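Side-chain contacts in dimethyl-sulfide monooxygenase (Hyphomicrobium sulfonivorans, PDB 6AK1), which oxidises dimethyl sulfide to methanethiol and formaldehyde with FMN, NADH and oxygen, the first step of dimethyl sulfide degradation: residues D84-I89 against S120-L125; I246-V251 against R255-D260; K377-L382 against V413-K418. All blocks are in the same frame, centred on the assembly; numbering follows the deposited sequence.

Contact 1 (D84-I89 against S120-L125); sequences DPFGAI and STLDHL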
loop_
_atom_site.group_PDB
_atom_site.type_symbol
_atom_site.label_atom_id
_atom_site.label_comp_id
_atom_site.label_asym_id
_atom_site.label_seq_id
_atom_site.Cartn_x
_atom_site.Cartn_y
_atom_site.Cartn_z
ATOM N N ASP A 84 -12.799 -5.729 -5.221
ATOM C CA ASP A 84 -12.564 -5.277 -3.855
ATOM C C ASP A 84 -11.382 -6.027 -3.247
ATOM O O ASP A 84 -11.405 -7.264 -3.196
ATOM C CB ASP A 84 -13.860 -5.497 -3.069
ATOM C CG ASP A 84 -13.697 -5.387 -1.561
ATOM O OD1 ASP A 84 -12.795 -4.680 -1.051
ATOM O OD2 ASP A 84 -14.526 -6.023 -0.869
ATOM N N PRO A 85 -10.333 -5.331 -2.796
ATOM C CA PRO A 85 -9.136 -6.027 -2.295
ATOM C C PRO A 85 -9.314 -6.688 -0.942
ATOM O O PRO A 85 -8.402 -7.421 -0.525
ATOM C CB PRO A 85 -8.092 -4.904 -2.206
ATOM C CG PRO A 85 -8.913 -3.700 -1.876
ATOM C CD PRO A 85 -10.185 -3.868 -2.720
ATOM N N PHE A 86 -10.415 -6.421 -0.222
ATOM C CA PHE A 86 -10.707 -7.164 1.000
ATOM C C PHE A 86 -11.140 -8.590 0.704
ATOM O O PHE A 86 -11.132 -9.431 1.609
ATOM C CB PHE A 86 -11.819 -6.475 1.803
ATOM C CG PHE A 86 -11.395 -5.206 2.499
ATOM C CD1 PHE A 86 -11.131 -4.052 1.777
ATOM C CD2 PHE A 86 -11.315 -5.155 3.889
ATOM C CE1 PHE A 86 -10.763 -2.865 2.427
ATOM C CE2 PHE A 86 -10.955 -3.973 4.544
ATOM C CZ PHE A 86 -10.673 -2.828 3.808
ATOM N N GLY A 87 -11.501 -8.878 -0.548
ATOM C CA GLY A 87 -12.247 -10.090 -0.840
ATOM C C GLY A 87 -11.515 -11.378 -0.504
ATOM O O GLY A 87 -12.102 -12.298 0.068
ATOM N N ALA A 88 -10.242 -11.483 -0.880
ATOM C CA ALA A 88 -9.512 -12.744 -0.765
ATOM C C ALA A 88 -8.613 -12.820 0.465
ATOM O O ALA A 88 -7.883 -13.801 0.615
ATOM C CB ALA A 88 -8.671 -12.979 -2.021
ATOM N N ILE A 89 -8.653 -11.818 1.352
ATOM C CA ILE A 89 -7.695 -11.763 2.456
ATOM C C ILE A 89 -7.819 -12.994 3.352
ATOM O O ILE A 89 -6.813 -13.632 3.695
ATOM C CB ILE A 89 -7.865 -10.462 3.263
ATOM C CG1 ILE A 89 -7.666 -9.249 2.359
ATOM C CG2 ILE A 89 -6.876 -10.439 4.453
ATOM C CD1 ILE A 89 -6.327 -9.227 1.679
ATOM N N SER A 120 -10.759 -3.851 11.560
ATOM C CA SER A 120 -10.682 -4.630 12.798
ATOM C C SER A 120 -11.013 -6.085 12.538
ATOM O O SER A 120 -10.350 -6.980 13.075
ATOM C CB SER A 120 -11.650 -4.095 13.863
ATOM O OG SER A 120 -11.185 -2.921 14.483
ATOM N N THR A 121 -12.055 -6.336 11.735
ATOM C CA THR A 121 -12.441 -7.711 11.408
ATOM C C THR A 121 -11.290 -8.468 10.755
ATOM O O THR A 121 -11.034 -9.626 11.094
ATOM C CB THR A 121 -13.678 -7.713 10.499
ATOM O OG1 THR A 121 -14.783 -7.145 11.208
ATOM C CG2 THR A 121 -14.036 -9.125 10.059
ATOM N N LEU A 122 -10.566 -7.825 9.835
ATOM C CA LEU A 122 -9.429 -8.497 9.202
ATOM C C LEU A 122 -8.290 -8.719 10.192
ATOM O O LEU A 122 -7.590 -9.737 10.127
ATOM C CB LEU A 122 -8.935 -7.688 8.001
ATOM C CG LEU A 122 -9.785 -7.790 6.733
ATOM C CD1 LEU A 122 -9.045 -7.165 5.558
ATOM C CD2 LEU A 122 -10.149 -9.254 6.451
ATOM N N ASP A 123 -8.085 -7.781 11.118
ATOM C CA ASP A 123 -7.036 -7.968 12.115
ATOM C C ASP A 123 -7.348 -9.156 13.020
ATOM O O ASP A 123 -6.442 -9.910 13.401
ATOM C CB ASP A 123 -6.846 -6.690 12.943
ATOM C CG ASP A 123 -5.463 -6.623 13.605
ATOM O OD1 ASP A 123 -4.456 -6.821 12.881
ATOM O OD2 ASP A 123 -5.384 -6.397 14.840
ATOM N N HIS A 124 -8.623 -9.338 13.381
ATOM C CA HIS A 124 -9.023 -10.551 14.096
ATOM C C HIS A 124 -8.735 -11.795 13.260
ATOM O O HIS A 124 -8.004 -12.689 13.691
ATOM C CB HIS A 124 -10.509 -10.498 14.468
ATOM C CG HIS A 124 -10.812 -9.650 15.669
ATOM N ND1 HIS A 124 -10.447 -10.008 16.950
ATOM C CD2 HIS A 124 -11.455 -8.462 15.781
ATOM C CE1 HIS A 124 -10.843 -9.074 17.797
ATOM N NE2 HIS A 124 -11.464 -8.129 17.113
ATOM N N LEU A 125 -9.293 -11.858 12.044
ATOM C CA LEU A 125 -9.237 -13.093 11.262
ATOM C C LEU A 125 -7.804 -13.461 10.870
ATOM O O LEU A 125 -7.429 -14.641 10.910
ATOM C CB LEU A 125 -10.128 -12.965 10.024
ATOM C CG LEU A 125 -11.643 -12.896 10.302
ATOM C CD1 LEU A 125 -12.410 -12.692 8.998
ATOM C CD2 LEU A 125 -12.141 -14.157 11.044
#

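Contact 2 (I246-V251 against R255-D260); sequences ILTTSV and RQITTD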
loop_
_atom_site.group_PDB
_atom_site.type_symbol
_atom_site.label_atom_id
_atom_site.label_comp_id
_atom_site.label_asym_id
_atom_site.label_seq_id
_atom_site.Cartn_x
_atom_site.Cartn_y
_atom_site.Cartn_z
ATOM N N ILE A 246 6.977 5.082 -1.630
ATOM C CA ILE A 246 7.456 6.219 -2.399
ATOM C C ILE A 246 7.729 5.812 -3.839
ATOM O O ILE A 246 7.953 4.645 -4.168
ATOM C CB ILE A 246 8.718 6.858 -1.788
ATOM C CG1 ILE A 246 9.889 5.868 -1.796
ATOM C CG2 ILE A 246 8.440 7.386 -0.393
ATOM C CD1 ILE A 246 11.223 6.531 -1.531
ATOM N N LEU A 247 7.720 6.817 -4.704
ATOM C CA LEU A 247 8.067 6.673 -6.110
ATOM C C LEU A 247 9.336 7.484 -6.348
ATOM O O LEU A 247 9.307 8.714 -6.274
ATOM C CB LEU A 247 6.918 7.151 -6.991
ATOM C CG LEU A 247 7.135 7.060 -8.492
ATOM C CD1 LEU A 247 7.487 5.632 -8.859
ATOM C CD2 LEU A 247 5.877 7.526 -9.227
ATOM N N THR A 248 10.459 6.808 -6.595
ATOM C CA THR A 248 11.710 7.501 -6.880
ATOM C C THR A 248 12.403 6.872 -8.082
ATOM O O THR A 248 12.407 5.645 -8.238
ATOM C CB THR A 248 12.650 7.505 -5.661
ATOM O OG1 THR A 248 13.926 8.040 -6.048
ATOM C CG2 THR A 248 12.822 6.105 -5.088
ATOM N N THR A 249 12.995 7.722 -8.930
ATOM C CA THR A 249 13.505 7.290 -10.222
ATOM C C THR A 249 15.017 7.201 -10.278
ATOM O O THR A 249 15.553 6.751 -11.292
ATOM C CB THR A 249 12.995 8.214 -11.343
ATOM O OG1 THR A 249 13.328 9.581 -11.060
ATOM C CG2 THR A 249 11.486 8.094 -11.481
ATOM N N SER A 250 15.723 7.615 -9.230
ATOM C CA SER A 250 17.168 7.437 -9.219
ATOM C C SER A 250 17.641 7.351 -7.776
ATOM O O SER A 250 16.978 7.839 -6.857
ATOM C CB SER A 250 17.890 8.575 -9.957
ATOM O OG SER A 250 17.855 9.775 -9.200
ATOM N N VAL A 251 18.805 6.717 -7.595
ATOM C CA VAL A 251 19.411 6.625 -6.268
ATOM C C VAL A 251 19.672 8.015 -5.713
ATOM O O VAL A 251 19.458 8.281 -4.520
ATOM C CB VAL A 251 20.705 5.786 -6.324
ATOM C CG1 VAL A 251 21.428 5.819 -4.976
ATOM C CG2 VAL A 251 20.392 4.349 -6.730
ATOM N N ARG A 255 18.139 9.655 -2.138
ATOM C CA ARG A 255 18.864 10.165 -0.974
ATOM C C ARG A 255 18.130 11.346 -0.344
ATOM O O ARG A 255 17.986 11.421 0.886
ATOM C CB ARG A 255 20.296 10.547 -1.382
ATOM C CG ARG A 255 21.158 9.316 -1.751
ATOM C CD ARG A 255 22.600 9.611 -2.278
ATOM N NE ARG A 255 23.465 10.324 -1.327
ATOM C CZ ARG A 255 24.113 9.774 -0.290
ATOM N NH1 ARG A 255 24.027 8.467 -0.006
ATOM N NH2 ARG A 255 24.858 10.552 0.492
ATOM N N GLN A 256 17.612 12.257 -1.180
ATOM C CA GLN A 256 16.930 13.446 -0.673
ATOM C C GLN A 256 15.521 13.122 -0.192
ATOM O O GLN A 256 15.103 13.602 0.868
ATOM C CB GLN A 256 16.885 14.538 -1.751
ATOM C CG GLN A 256 16.549 15.920 -1.188
ATOM C CD GLN A 256 17.568 16.357 -0.146
ATOM O OE1 GLN A 256 18.750 16.589 -0.470
ATOM N NE2 GLN A 256 17.132 16.439 1.118
ATOM N N ILE A 257 14.784 12.299 -0.946
ATOM C CA ILE A 257 13.426 11.940 -0.544
ATOM C C ILE A 257 13.427 11.308 0.845
ATOM O O ILE A 257 12.651 11.702 1.721
ATOM C CB ILE A 257 12.774 11.019 -1.593
ATOM C CG1 ILE A 257 12.434 11.805 -2.861
ATOM C CG2 ILE A 257 11.507 10.385 -1.046
ATOM C CD1 ILE A 257 11.785 10.962 -3.967
ATOM N N THR A 258 14.315 10.337 1.079
ATOM C CA THR A 258 14.275 9.603 2.346
ATOM C C THR A 258 14.864 10.398 3.497
ATOM O O THR A 258 14.418 10.243 4.639
ATOM C CB THR A 258 15.004 8.260 2.227
ATOM O OG1 THR A 258 16.406 8.468 1.951
ATOM C CG2 THR A 258 14.371 7.423 1.119
ATOM N N THR A 259 15.876 11.228 3.228
ATOM C CA THR A 259 16.358 12.164 4.239
ATOM C C THR A 259 15.261 13.150 4.634
ATOM O O THR A 259 15.061 13.421 5.825
ATOM C CB THR A 259 17.594 12.910 3.717
ATOM O OG1 THR A 259 18.652 11.974 3.464
ATOM C CG2 THR A 259 18.069 13.956 4.717
ATOM N N ASP A 260 14.525 13.683 3.645
ATOM C CA ASP A 260 13.418 14.598 3.942
ATOM C C ASP A 260 12.317 13.923 4.759
ATOM O O ASP A 260 11.804 14.509 5.721
ATOM C CB ASP A 260 12.834 15.176 2.651
ATOM C CG ASP A 260 13.727 16.256 2.036
ATOM O OD1 ASP A 260 14.673 16.711 2.727
ATOM O OD2 ASP A 260 13.476 16.666 0.874
#

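Contact 3 (K377-L382 against V413-K418); sequences KVADEL and VPELRK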
loop_
_atom_site.group_PDB
_atom_site.type_symbol
_atom_site.label_atom_id
_atom_site.label_comp_id
_atom_site.label_asym_id
_atom_site.label_seq_id
_atom_site.Cartn_x
_atom_site.Cartn_y
_atom_site.Cartn_z
ATOM N N LYS A 377 24.250 -8.342 -10.468
ATOM C CA LYS A 377 23.916 -6.969 -10.826
ATOM C C LYS A 377 22.623 -6.526 -10.147
ATOM O O LYS A 377 22.505 -5.375 -9.708
ATOM C CB LYS A 377 23.809 -6.846 -12.343
ATOM C CG LYS A 377 23.221 -5.533 -12.852
ATOM C CD LYS A 377 23.076 -5.606 -14.375
ATOM C CE LYS A 377 22.788 -4.253 -15.020
ATOM N NZ LYS A 377 21.398 -3.787 -14.761
ATOM N N VAL A 378 21.642 -7.427 -10.043
ATOM C CA VAL A 378 20.395 -7.078 -9.370
ATOM C C VAL A 378 20.640 -6.840 -7.885
ATOM O O VAL A 378 20.255 -5.799 -7.346
ATOM C CB VAL A 378 19.324 -8.157 -9.602
ATOM C CG1 VAL A 378 18.138 -7.896 -8.693
ATOM C CG2 VAL A 378 18.886 -8.136 -11.055
ATOM N N ALA A 379 21.305 -7.790 -7.207
ATOM C CA ALA A 379 21.563 -7.638 -5.777
ATOM C C ALA A 379 22.408 -6.405 -5.495
ATOM O O ALA A 379 22.194 -5.718 -4.489
ATOM C CB ALA A 379 22.241 -8.884 -5.216
ATOM N N ASP A 380 23.371 -6.102 -6.379
ATOM C CA ASP A 380 24.188 -4.908 -6.194
ATOM C C ASP A 380 23.317 -3.657 -6.164
ATOM O O ASP A 380 23.468 -2.809 -5.281
ATOM C CB ASP A 380 25.243 -4.779 -7.301
ATOM C CG ASP A 380 26.404 -5.758 -7.157
ATOM O OD1 ASP A 380 26.530 -6.430 -6.109
ATOM O OD2 ASP A 380 27.211 -5.844 -8.115
ATOM N N GLU A 381 22.404 -3.516 -7.135
ATOM C CA GLU A 381 21.606 -2.293 -7.203
ATOM C C GLU A 381 20.599 -2.220 -6.056
ATOM O O GLU A 381 20.346 -1.136 -5.520
ATOM C CB GLU A 381 20.902 -2.173 -8.565
ATOM C CG GLU A 381 20.669 -0.703 -8.983
ATOM C CD GLU A 381 19.636 -0.500 -10.103
ATOM O OE1 GLU A 381 18.422 -0.333 -9.799
ATOM O OE2 GLU A 381 20.045 -0.477 -11.287
ATOM N N LEU A 382 20.033 -3.363 -5.648
ATOM C CA LEU A 382 19.120 -3.368 -4.505
ATOM C C LEU A 382 19.812 -2.855 -3.246
ATOM O O LEU A 382 19.220 -2.098 -2.464
ATOM C CB LEU A 382 18.561 -4.777 -4.263
ATOM C CG LEU A 382 17.668 -5.424 -5.323
ATOM C CD1 LEU A 382 17.173 -6.794 -4.836
ATOM C CD2 LEU A 382 16.490 -4.525 -5.652
ATOM N N VAL A 413 16.703 -13.828 -3.904
ATOM C CA VAL A 413 16.707 -14.065 -2.445
ATOM C C VAL A 413 17.869 -14.878 -1.969
ATOM O O VAL A 413 18.430 -14.547 -0.907
ATOM C CB VAL A 413 15.325 -14.678 -2.030
ATOM C CG1 VAL A 413 15.445 -15.407 -0.696
ATOM C CG2 VAL A 413 14.271 -13.589 -1.923
ATOM N N PRO A 414 18.334 -15.955 -2.647
ATOM C CA PRO A 414 19.532 -16.655 -2.158
ATOM C C PRO A 414 20.763 -15.769 -2.135
ATOM O O PRO A 414 21.584 -15.892 -1.219
ATOM C CB PRO A 414 19.693 -17.822 -3.147
ATOM C CG PRO A 414 18.329 -18.036 -3.710
ATOM C CD PRO A 414 17.787 -16.632 -3.844
ATOM N N GLU A 415 20.912 -14.874 -3.121
ATOM C CA GLU A 415 22.052 -13.961 -3.132
ATOM C C GLU A 415 21.948 -12.927 -2.024
ATOM O O GLU A 415 22.955 -12.597 -1.393
ATOM C CB GLU A 415 22.173 -13.261 -4.481
ATOM C CG GLU A 415 23.343 -12.271 -4.558
ATOM C CD GLU A 415 24.712 -12.948 -4.442
ATOM O OE1 GLU A 415 24.850 -14.108 -4.885
ATOM O OE2 GLU A 415 25.647 -12.321 -3.905
ATOM N N LEU A 416 20.737 -12.402 -1.770
ATOM C CA LEU A 416 20.555 -11.446 -0.674
ATOM C C LEU A 416 20.773 -12.114 0.682
ATOM O O LEU A 416 21.291 -11.485 1.609
ATOM C CB LEU A 416 19.160 -10.800 -0.734
ATOM C CG LEU A 416 18.831 -9.823 -1.875
ATOM C CD1 LEU A 416 17.375 -9.342 -1.808
ATOM C CD2 LEU A 416 19.787 -8.627 -1.889
ATOM N N ARG A 417 20.369 -13.381 0.821
ATOM C CA ARG A 417 20.600 -14.093 2.077
ATOM C C ARG A 417 22.083 -14.306 2.313
ATOM O O ARG A 417 22.571 -14.136 3.435
ATOM C CB ARG A 417 19.886 -15.448 2.077
ATOM C CG ARG A 417 18.401 -15.337 2.295
ATOM C CD ARG A 417 17.705 -16.688 2.258
ATOM N NE ARG A 417 16.275 -16.489 2.425
ATOM C CZ ARG A 417 15.373 -17.458 2.405
ATOM N NH1 ARG A 417 15.746 -18.720 2.222
ATOM N NH2 ARG A 417 14.095 -17.157 2.573
ATOM N N LYS A 418 22.814 -14.688 1.266
ATOM C CA LYS A 418 24.253 -14.871 1.397
ATOM C C LYS A 418 24.952 -13.564 1.764
ATOM O O LYS A 418 25.912 -13.575 2.541
ATOM C CB LYS A 418 24.808 -15.469 0.102
ATOM C CG LYS A 418 26.192 -14.967 -0.299
ATOM C CD LYS A 418 26.895 -15.943 -1.259
ATOM C CE LYS A 418 28.310 -15.483 -1.563
ATOM N NZ LYS A 418 28.296 -14.052 -2.005
#

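Contact 1 (D84-I89 against S120-L125)
Leu122 points from helix 112-126 at Phe86 and Ile89 and gives each a methyl group. Its CD1 lies 3.5 Å from Phe86 CD2, meeting the ring obliquely and also touching the neighbouring CE2. The other methyl, Leu122 CD2, packs 4.0 Å from Ile89 CG2, where the two side chains cross at about a right angle. Ile89 CG2 stands anti to the backbone N, which turns it to the leucine; in the longer branch CG1 still touches, and CD1 leads elsewhere. An alanine in place of Leu122 would probably open a gap beside Ile89 and take the methyl from CD2 and CE2 of the Phe86 ring. The solvent side is polar: exposed Asp84 forms an Asx turn, its OD1 accepting from Phe86 N at 3.1 Å from above the carboxylate plane, which helps to fix the backbone that carries the ring. Arg118 adds a cation-pi contact to Phe86. Phe86 and Ile89 both touch Val103 of strand 100-106, Ile89 also Ile56 of strand 53-57, and Phe86 also Leu115 and Leu119, seating the loop before helix 89-94 between barrel strands and helix 112-126.

Contact 2 (I246-V251 against R255-D260)
Arg255 opens the contact with a routine helical bond, its N donating to Val251 O at 3.0 Å, while its CG lies 3.4 Å from the same oxygen. The side chain bends at chi3 (61°), and NH1 bonds to Glu388 O. Gln256 turns outward, and its NE2 reaches Asp260 OD1 at 3.0 Å, the acceptor lying close to the amide plane. Ile257 carries most of the apolar packing: its CG2 meets Ile246 CD1 at 3.9 Å, while the extended longer branch (chi2 180°) brings CD1 to 3.9 Å from Thr248 CB and beside the carbonyl of Leu247. Ile246 and Thr248 each run antiparallel to the Ile257 side chain. Thr258 brings CG2 to 4.2 Å from Ile246 CD1, and its hydroxyl is held by Gly389 O and Ala254 O. Thr259 OG1 donates to Arg255 O at 2.7 Å, and the backbone N of Thr259 reaches that oxygen from the opposite face. Before the helix, Ser250 is the N-cap, its OG bonded to Gln253 N, while Gln253 OE1 takes Thr249 N and Thr248 OG1. This is the strand-to-helix turn of one beta-alpha unit of the barrel. Its chemistry implies a division of labour: Ile257 closes the turn by apolar contact, while backbone groups satisfy the hydroxyls of Ser250 and Thr258 and the Gln253 amide that of Thr248.

Contact 3 (K377-L382 against V413-K418)
Ala379 and Leu416 mark the closest backbone approach, CA to CA 6.4 Å, where segments 377-382 of helix 375-388 and 413-418 of helix 403-418 pass with their axes 9.8 Å apart and cross at -55°. The small Ala379 suits this point: its CB meets Glu415 CG at 3.6 Å and Leu416 CD2 at 4.1 Å. Leu416 forks over the interface, its other methyl, CD1, lying 4.0 Å from Leu382 CD1, with the two leucines at about a right angle to each other. Both helices come late in the TIM-barrel chain: helix 375-388 connects strand 370-372 to the parallel strand 393-397, and helix 403-418 follows the latter, so the contact joins neighbouring helices on the outer layer. Leu382 lies deeper, also touching Leu371 and Leu281 of the strands and Phe408 and Ile412 of the partner helix. Towards the chain's surface the contact turns polar. Glu415 has CG anti to its backbone N (chi1 179°), which sets this methylene against Ala379, and the bend at chi2 (65°) turns the carboxylate off towards Arg419. There Glu415 OE2 forms a salt bridge with Arg419 NE, while Lys418 NZ stands at a long 3.7 Å from that same OE2. Asp380 OD1 is 6.4 Å from Glu415 OE2, a like-charge pair that Arg419 probably offsets, since its NH1 makes a salt bridge to Asp380 OD1; Gln376 NE2 adds a weak bond to Glu415 OE1.

Contacts 1 and 2 lie on opposite sides of the chain's centre, about 31 Å apart between centres, while contacts 2 and 3 come within about 6 Å at their nearest atoms. Helix 375-388 links the latter two: it carries one segment of contact 3, and its Trp385 and Glu388 pack against the turn of contact 2. Contacts 1 and 3 are buried, contact 3 even in the outer helix layer, and apolar where their side chains meet, each with a polar fringe. Contact 2, local in sequence and only partly buried, with Arg255 exposed, adds one backbone bond to its apolar packing, with hydroxyls bonded around it. Contact 1 lies nearest the probable FMN-binding residues; contact 3 is remote from them.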